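Local coordinates for protein dipeptidase AC. Metallo peptidase. MEROPS family M19 (Rhodobacter sphaeroides, PDB 3LY0) that probably hydrolyses dipeptides with the help of two zinc ions, and here holds a phosphinate mimic of L-Ala-D-Ala in its active site, at residues 261-272 and 284-292. Sequence-based numbering, arbitrary orientation.
With LY0 ((2R)-3-[(R)-[(1R)-1-aminoethyl](hydroxy)phosphoryl]-2-methylpropanoic acid), chain C.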
loop_
_atom_site.group_PDB
_atom_site.type_symbol
_atom_site.label_atom_id
_atom_site.label_comp_id
_atom_site.label_asym_id
_atom_site.label_seq_id
_atom_site.Cartn_x
_atom_site.Cartn_y
_atom_site.Cartn_z
ATOM N N VAL A 261 -5.839 -8.569 -1.559
ATOM C CA VAL A 261 -5.834 -7.272 -2.226
ATOM C C VAL A 261 -6.386 -6.221 -1.282
ATOM O O VAL A 261 -7.464 -6.396 -0.708
ATOM C CB VAL A 261 -6.649 -7.283 -3.542
ATOM C CG1 VAL A 261 -6.725 -5.871 -4.127
ATOM C CG2 VAL A 261 -6.014 -8.235 -4.547
ATOM N N GLY A 262 -5.631 -5.138 -1.107
ATOM C CA GLY A 262 -6.110 -4.007 -0.335
ATOM C C GLY A 262 -6.721 -2.939 -1.228
ATOM O O GLY A 262 -6.102 -2.513 -2.207
ATOM N N LEU A 263 -7.940 -2.517 -0.894
ATOM C CA LEU A 263 -8.629 -1.470 -1.639
ATOM C C LEU A 263 -7.938 -0.116 -1.497
ATOM O O LEU A 263 -7.809 0.406 -0.391
ATOM C CB LEU A 263 -10.075 -1.348 -1.157
ATOM C CG LEU A 263 -10.930 -0.362 -1.963
ATOM C CD1 LEU A 263 -11.473 -1.001 -3.228
ATOM C CD2 LEU A 263 -12.067 0.186 -1.091
ATOM N N ASN A 264 -7.518 0.449 -2.630
ATOM C CA ASN A 264 -6.848 1.745 -2.667
ATOM C C ASN A 264 -7.900 2.861 -2.683
ATOM O O ASN A 264 -8.839 2.813 -3.488
ATOM C CB ASN A 264 -5.962 1.796 -3.915
ATOM C CG ASN A 264 -4.996 2.955 -3.897
ATOM O OD1 ASN A 264 -5.313 4.025 -3.390
ATOM N ND2 ASN A 264 -3.804 2.744 -4.446
ATOM N N PHE A 265 -7.776 3.832 -1.779
ATOM C CA PHE A 265 -8.748 4.924 -1.711
ATOM C C PHE A 265 -8.473 6.016 -2.748
ATOM O O PHE A 265 -9.221 6.990 -2.832
ATOM C CB PHE A 265 -8.789 5.596 -0.330
ATOM C CG PHE A 265 -9.209 4.691 0.812
ATOM C CD1 PHE A 265 -9.731 3.425 0.582
ATOM C CD2 PHE A 265 -9.070 5.127 2.121
ATOM C CE1 PHE A 265 -10.088 2.609 1.644
ATOM C CE2 PHE A 265 -9.437 4.327 3.184
ATOM C CZ PHE A 265 -9.947 3.064 2.943
ATOM N N ALA A 266 -7.410 5.874 -3.530
ATOM C CA ALA A 266 -7.093 6.883 -4.536
ATOM C C ALA A 266 -8.249 7.069 -5.503
ATOM O O ALA A 266 -8.710 6.109 -6.120
ATOM C CB ALA A 266 -5.835 6.491 -5.298
ATOM N N THR A 267 -8.704 8.313 -5.633
ATOM C CA THR A 267 -9.802 8.663 -6.528
ATOM C C THR A 267 -9.558 8.106 -7.934
ATOM O O THR A 267 -10.469 7.547 -8.566
ATOM C CB THR A 267 -9.955 10.195 -6.581
ATOM O OG1 THR A 267 -8.665 10.776 -6.810
ATOM C CG2 THR A 267 -10.470 10.709 -5.244
ATOM N N SER A 268 -8.320 8.240 -8.402
ATOM C CA SER A 268 -7.950 7.847 -9.761
ATOM C C SER A 268 -8.182 6.369 -10.040
ATOM O O SER A 268 -8.357 5.976 -11.190
ATOM C CB SER A 268 -6.478 8.159 -10.002
ATOM O OG SER A 268 -6.223 9.533 -9.749
ATOM N N PHE A 269 -8.179 5.552 -8.988
ATOM C CA PHE A 269 -8.245 4.106 -9.159
ATOM C C PHE A 269 -9.612 3.553 -8.782
ATOM O O PHE A 269 -9.855 2.360 -8.939
ATOM C CB PHE A 269 -7.162 3.415 -8.320
ATOM C CG PHE A 269 -5.764 3.916 -8.591
ATOM C CD1 PHE A 269 -5.429 4.497 -9.810
ATOM C CD2 PHE A 269 -4.776 3.790 -7.617
ATOM C CE1 PHE A 269 -4.133 4.949 -10.054
ATOM C CE2 PHE A 269 -3.484 4.237 -7.849
ATOM C CZ PHE A 269 -3.163 4.826 -9.065
ATOM N N LEU A 270 -10.489 4.426 -8.285
ATOM C CA LEU A 270 -11.844 4.052 -7.867
ATOM C C LEU A 270 -12.916 4.492 -8.862
ATOM O O LEU A 270 -13.833 3.742 -9.160
ATOM C CB LEU A 270 -12.170 4.691 -6.512
ATOM C CG LEU A 270 -11.517 4.113 -5.252
ATOM C CD1 LEU A 270 -11.782 4.997 -4.046
ATOM C CD2 LEU A 270 -12.021 2.702 -4.983
ATOM N N ARG A 271 -12.804 5.727 -9.346
ATOM C CA ARG A 271 -13.826 6.283 -10.234
ATOM C C ARG A 271 -13.811 5.567 -11.576
ATOM O O ARG A 271 -12.757 5.265 -12.121
ATOM C CB ARG A 271 -13.557 7.771 -10.456
ATOM C CG ARG A 271 -13.663 8.618 -9.207
ATOM C CD ARG A 271 -13.115 10.011 -9.455
ATOM N NE ARG A 271 -13.886 10.679 -10.499
ATOM C CZ ARG A 271 -14.596 11.784 -10.311
ATOM N NH1 ARG A 271 -14.621 12.368 -9.121
ATOM N NH2 ARG A 271 -15.275 12.309 -11.322
ATOM N N GLU A 272 -14.985 5.303 -12.130
ATOM C CA GLU A 272 -15.018 4.644 -13.425
ATOM C C GLU A 272 -14.389 5.522 -14.512
ATOM O O GLU A 272 -13.867 5.005 -15.498
ATOM C CB GLU A 272 -16.445 4.256 -13.801
ATOM C CG GLU A 272 -16.990 3.084 -12.992
ATOM C CD GLU A 272 -18.406 2.710 -13.396
ATOM O OE1 GLU A 272 -18.868 3.182 -14.455
ATOM O OE2 GLU A 272 -19.056 1.946 -12.655
ATOM N N PRO A 284 -18.687 4.174 -6.219
ATOM C CA PRO A 284 -17.505 3.544 -6.824
ATOM C C PRO A 284 -16.715 2.700 -5.825
ATOM O O PRO A 284 -16.129 1.682 -6.200
ATOM C CB PRO A 284 -16.665 4.744 -7.295
ATOM C CG PRO A 284 -17.678 5.867 -7.447
ATOM C CD PRO A 284 -18.648 5.644 -6.329
ATOM N N VAL A 285 -16.690 3.123 -4.570
ATOM C CA VAL A 285 -16.001 2.356 -3.532
ATOM C C VAL A 285 -16.641 0.971 -3.410
ATOM O O VAL A 285 -15.956 -0.047 -3.411
ATOM C CB VAL A 285 -16.067 3.077 -2.181
ATOM C CG1 VAL A 285 -15.466 2.211 -1.073
ATOM C CG2 VAL A 285 -15.348 4.431 -2.262
ATOM N N LEU A 286 -17.968 0.932 -3.343
ATOM C CA LEU A 286 -18.667 -0.338 -3.186
ATOM C C LEU A 286 -18.649 -1.170 -4.455
ATOM O O LEU A 286 -18.714 -2.395 -4.411
ATOM C CB LEU A 286 -20.106 -0.094 -2.734
ATOM C CG LEU A 286 -20.198 0.426 -1.303
ATOM C CD1 LEU A 286 -21.614 0.900 -1.004
ATOM C CD2 LEU A 286 -19.739 -0.646 -0.312
ATOM N N ARG A 287 -18.569 -0.507 -5.600
ATOM C CA ARG A 287 -18.469 -1.200 -6.866
ATOM C C ARG A 287 -17.172 -2.008 -6.889
ATOM O O ARG A 287 -17.165 -3.189 -7.220
ATOM C CB ARG A 287 -18.473 -0.171 -7.998
ATOM C CG ARG A 287 -18.793 -0.722 -9.364
ATOM C CD ARG A 287 -19.120 0.425 -10.325
ATOM N NE ARG A 287 -20.049 1.392 -9.730
ATOM C CZ ARG A 287 -19.844 2.709 -9.663
ATOM N NH1 ARG A 287 -18.737 3.248 -10.168
ATOM N NH2 ARG A 287 -20.755 3.497 -9.096
ATOM N N HIS A 288 -16.065 -1.367 -6.526
ATOM C CA HIS A 288 -14.789 -2.077 -6.483
ATOM C C HIS A 288 -14.782 -3.168 -5.424
ATOM O O HIS A 288 -14.321 -4.275 -5.682
ATOM C CB HIS A 288 -13.639 -1.106 -6.253
ATOM C CG HIS A 288 -13.192 -0.411 -7.498
ATOM N ND1 HIS A 288 -12.246 -0.940 -8.352
ATOM C CD2 HIS A 288 -13.592 0.759 -8.052
ATOM C CE1 HIS A 288 -12.072 -0.115 -9.371
ATOM N NE2 HIS A 288 -12.869 0.928 -9.206
ATOM N N LEU A 289 -15.293 -2.860 -4.236
ATOM C CA LEU A 289 -15.309 -3.869 -3.174
ATOM C C LEU A 289 -16.131 -5.078 -3.579
ATOM O O LEU A 289 -15.699 -6.210 -3.400
ATOM C CB LEU A 289 -15.806 -3.300 -1.849
ATOM C CG LEU A 289 -14.806 -2.447 -1.076
ATOM C CD1 LEU A 289 -15.501 -1.793 0.107
ATOM C CD2 LEU A 289 -13.619 -3.288 -0.602
ATOM N N ASP A 290 -17.308 -4.847 -4.150
ATOM C CA ASP A 290 -18.131 -5.963 -4.599
ATOM C C ASP A 290 -17.393 -6.805 -5.618
ATOM O O ASP A 290 -17.433 -8.032 -5.569
ATOM C CB ASP A 290 -19.420 -5.475 -5.254
ATOM C CG ASP A 290 -20.498 -5.082 -4.249
ATOM O OD1 ASP A 290 -20.363 -5.359 -3.036
ATOM O OD2 ASP A 290 -21.503 -4.488 -4.700
ATOM N N HIS A 291 -16.743 -6.149 -6.573
ATOM C CA HIS A 291 -16.058 -6.883 -7.628
ATOM C C HIS A 291 -14.904 -7.702 -7.063
ATOM O O HIS A 291 -14.721 -8.868 -7.418
ATOM C CB HIS A 291 -15.559 -5.949 -8.736
ATOM C CG HIS A 291 -15.107 -6.672 -9.963
ATOM N ND1 HIS A 291 -15.956 -6.944 -11.014
ATOM C CD2 HIS A 291 -13.908 -7.198 -10.301
ATOM C CE1 HIS A 291 -15.294 -7.602 -11.950
ATOM N NE2 HIS A 291 -14.050 -7.769 -11.541
ATOM N N LEU A 292 -14.127 -7.084 -6.181
ATOM C CA LEU A 292 -13.004 -7.773 -5.549
ATOM C C LEU A 292 -13.483 -8.941 -4.695
ATOM O O LEU A 292 -12.946 -10.043 -4.795
ATOM C CB LEU A 292 -12.173 -6.802 -4.710
ATOM C CG LEU A 292 -11.445 -5.713 -5.508
ATOM C CD1 LEU A 292 -10.863 -4.677 -4.563
ATOM C CD2 LEU A 292 -10.338 -6.321 -6.353
HETATM P P LY0 C . 1.775 6.012 -3.953
HETATM C C1 LY0 C . 3.482 8.197 -4.295
HETATM N N1 LY0 C . 3.944 6.575 -2.478
HETATM C C2 LY0 C . 2.920 7.252 -3.256
HETATM C C4 LY0 C . 0.261 6.834 -4.592
HETATM C C5 LY0 C . -0.159 6.423 -5.975
HETATM C C6 LY0 C . -0.157 4.932 -6.170
HETATM C C7 LY0 C . -1.395 7.119 -6.486
HETATM O O31 LY0 C . 1.471 5.062 -2.820
HETATM O O32 LY0 C . 2.515 5.219 -5.081
HETATM O O61 LY0 C . -0.234 4.433 -7.429
HETATM O O62 LY0 C . -0.052 4.149 -5.211
HETATM O O HOH W 1 -17.345 5.919 -10.773
#
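Leu263 of strand 260-263 packs against His288, Leu289 and Leu292 in a buried strand-to-helix contact of the TIM-barrel fold. Segment 284-292, from the helix that follows in the chain, runs nearly antiparallel to strand 261-263, at 168°, with a closest axis approach of 10.0 Å. This is the beta-alpha packing of a barrel wall. With CG anti to the backbone N (chi1 -175°), the Leu263 side chain reaches to the helix, and its two methyls part to different neighbours. CD1 meets His288 CB at 3.7 Å and also reaches Leu292 CD1. CD2 sits on Leu289 CG at 3.8 Å, the two side chains crossing at about a right angle, and extends to Val285 CG1. Val285 turns its other methyl, CG2, to Leu270 CD1 at 4.0 Å.

Beyond the strand the chain makes an Asx turn at Asn264 and comes back to the helix at Leu270. There Leu270 O lies at the edge of the His288 ring, near its plane. His288 NE2 gives a weak, bent bond (122°) to Leu270 O at 3.0 Å, and Thr240 is its stronger partner. Leu270 CD2 rests near CG and CD2 of the same ring.

At the exposed edge of the contact, a salt bridge joins Glu272 to Arg287 NH1; the exact place of OE2 is less sure. A water accepts from Glu272 N and, at 3.1 Å, from Arg287 NH1. Were Arg287 an alanine, the Glu272 carboxylate would probably lose its charged mate and the water one of its donors.

Phe269, next to Leu270, puts its ring edge near the inhibitor, CE2 lying 3.3 Å from LY0 O61. The contact is thus apolar where buried and charged at its exposed edge, with His288 NE2 shared between Leu270 O and Thr240, consistent with a fixed backbone beside the pocket.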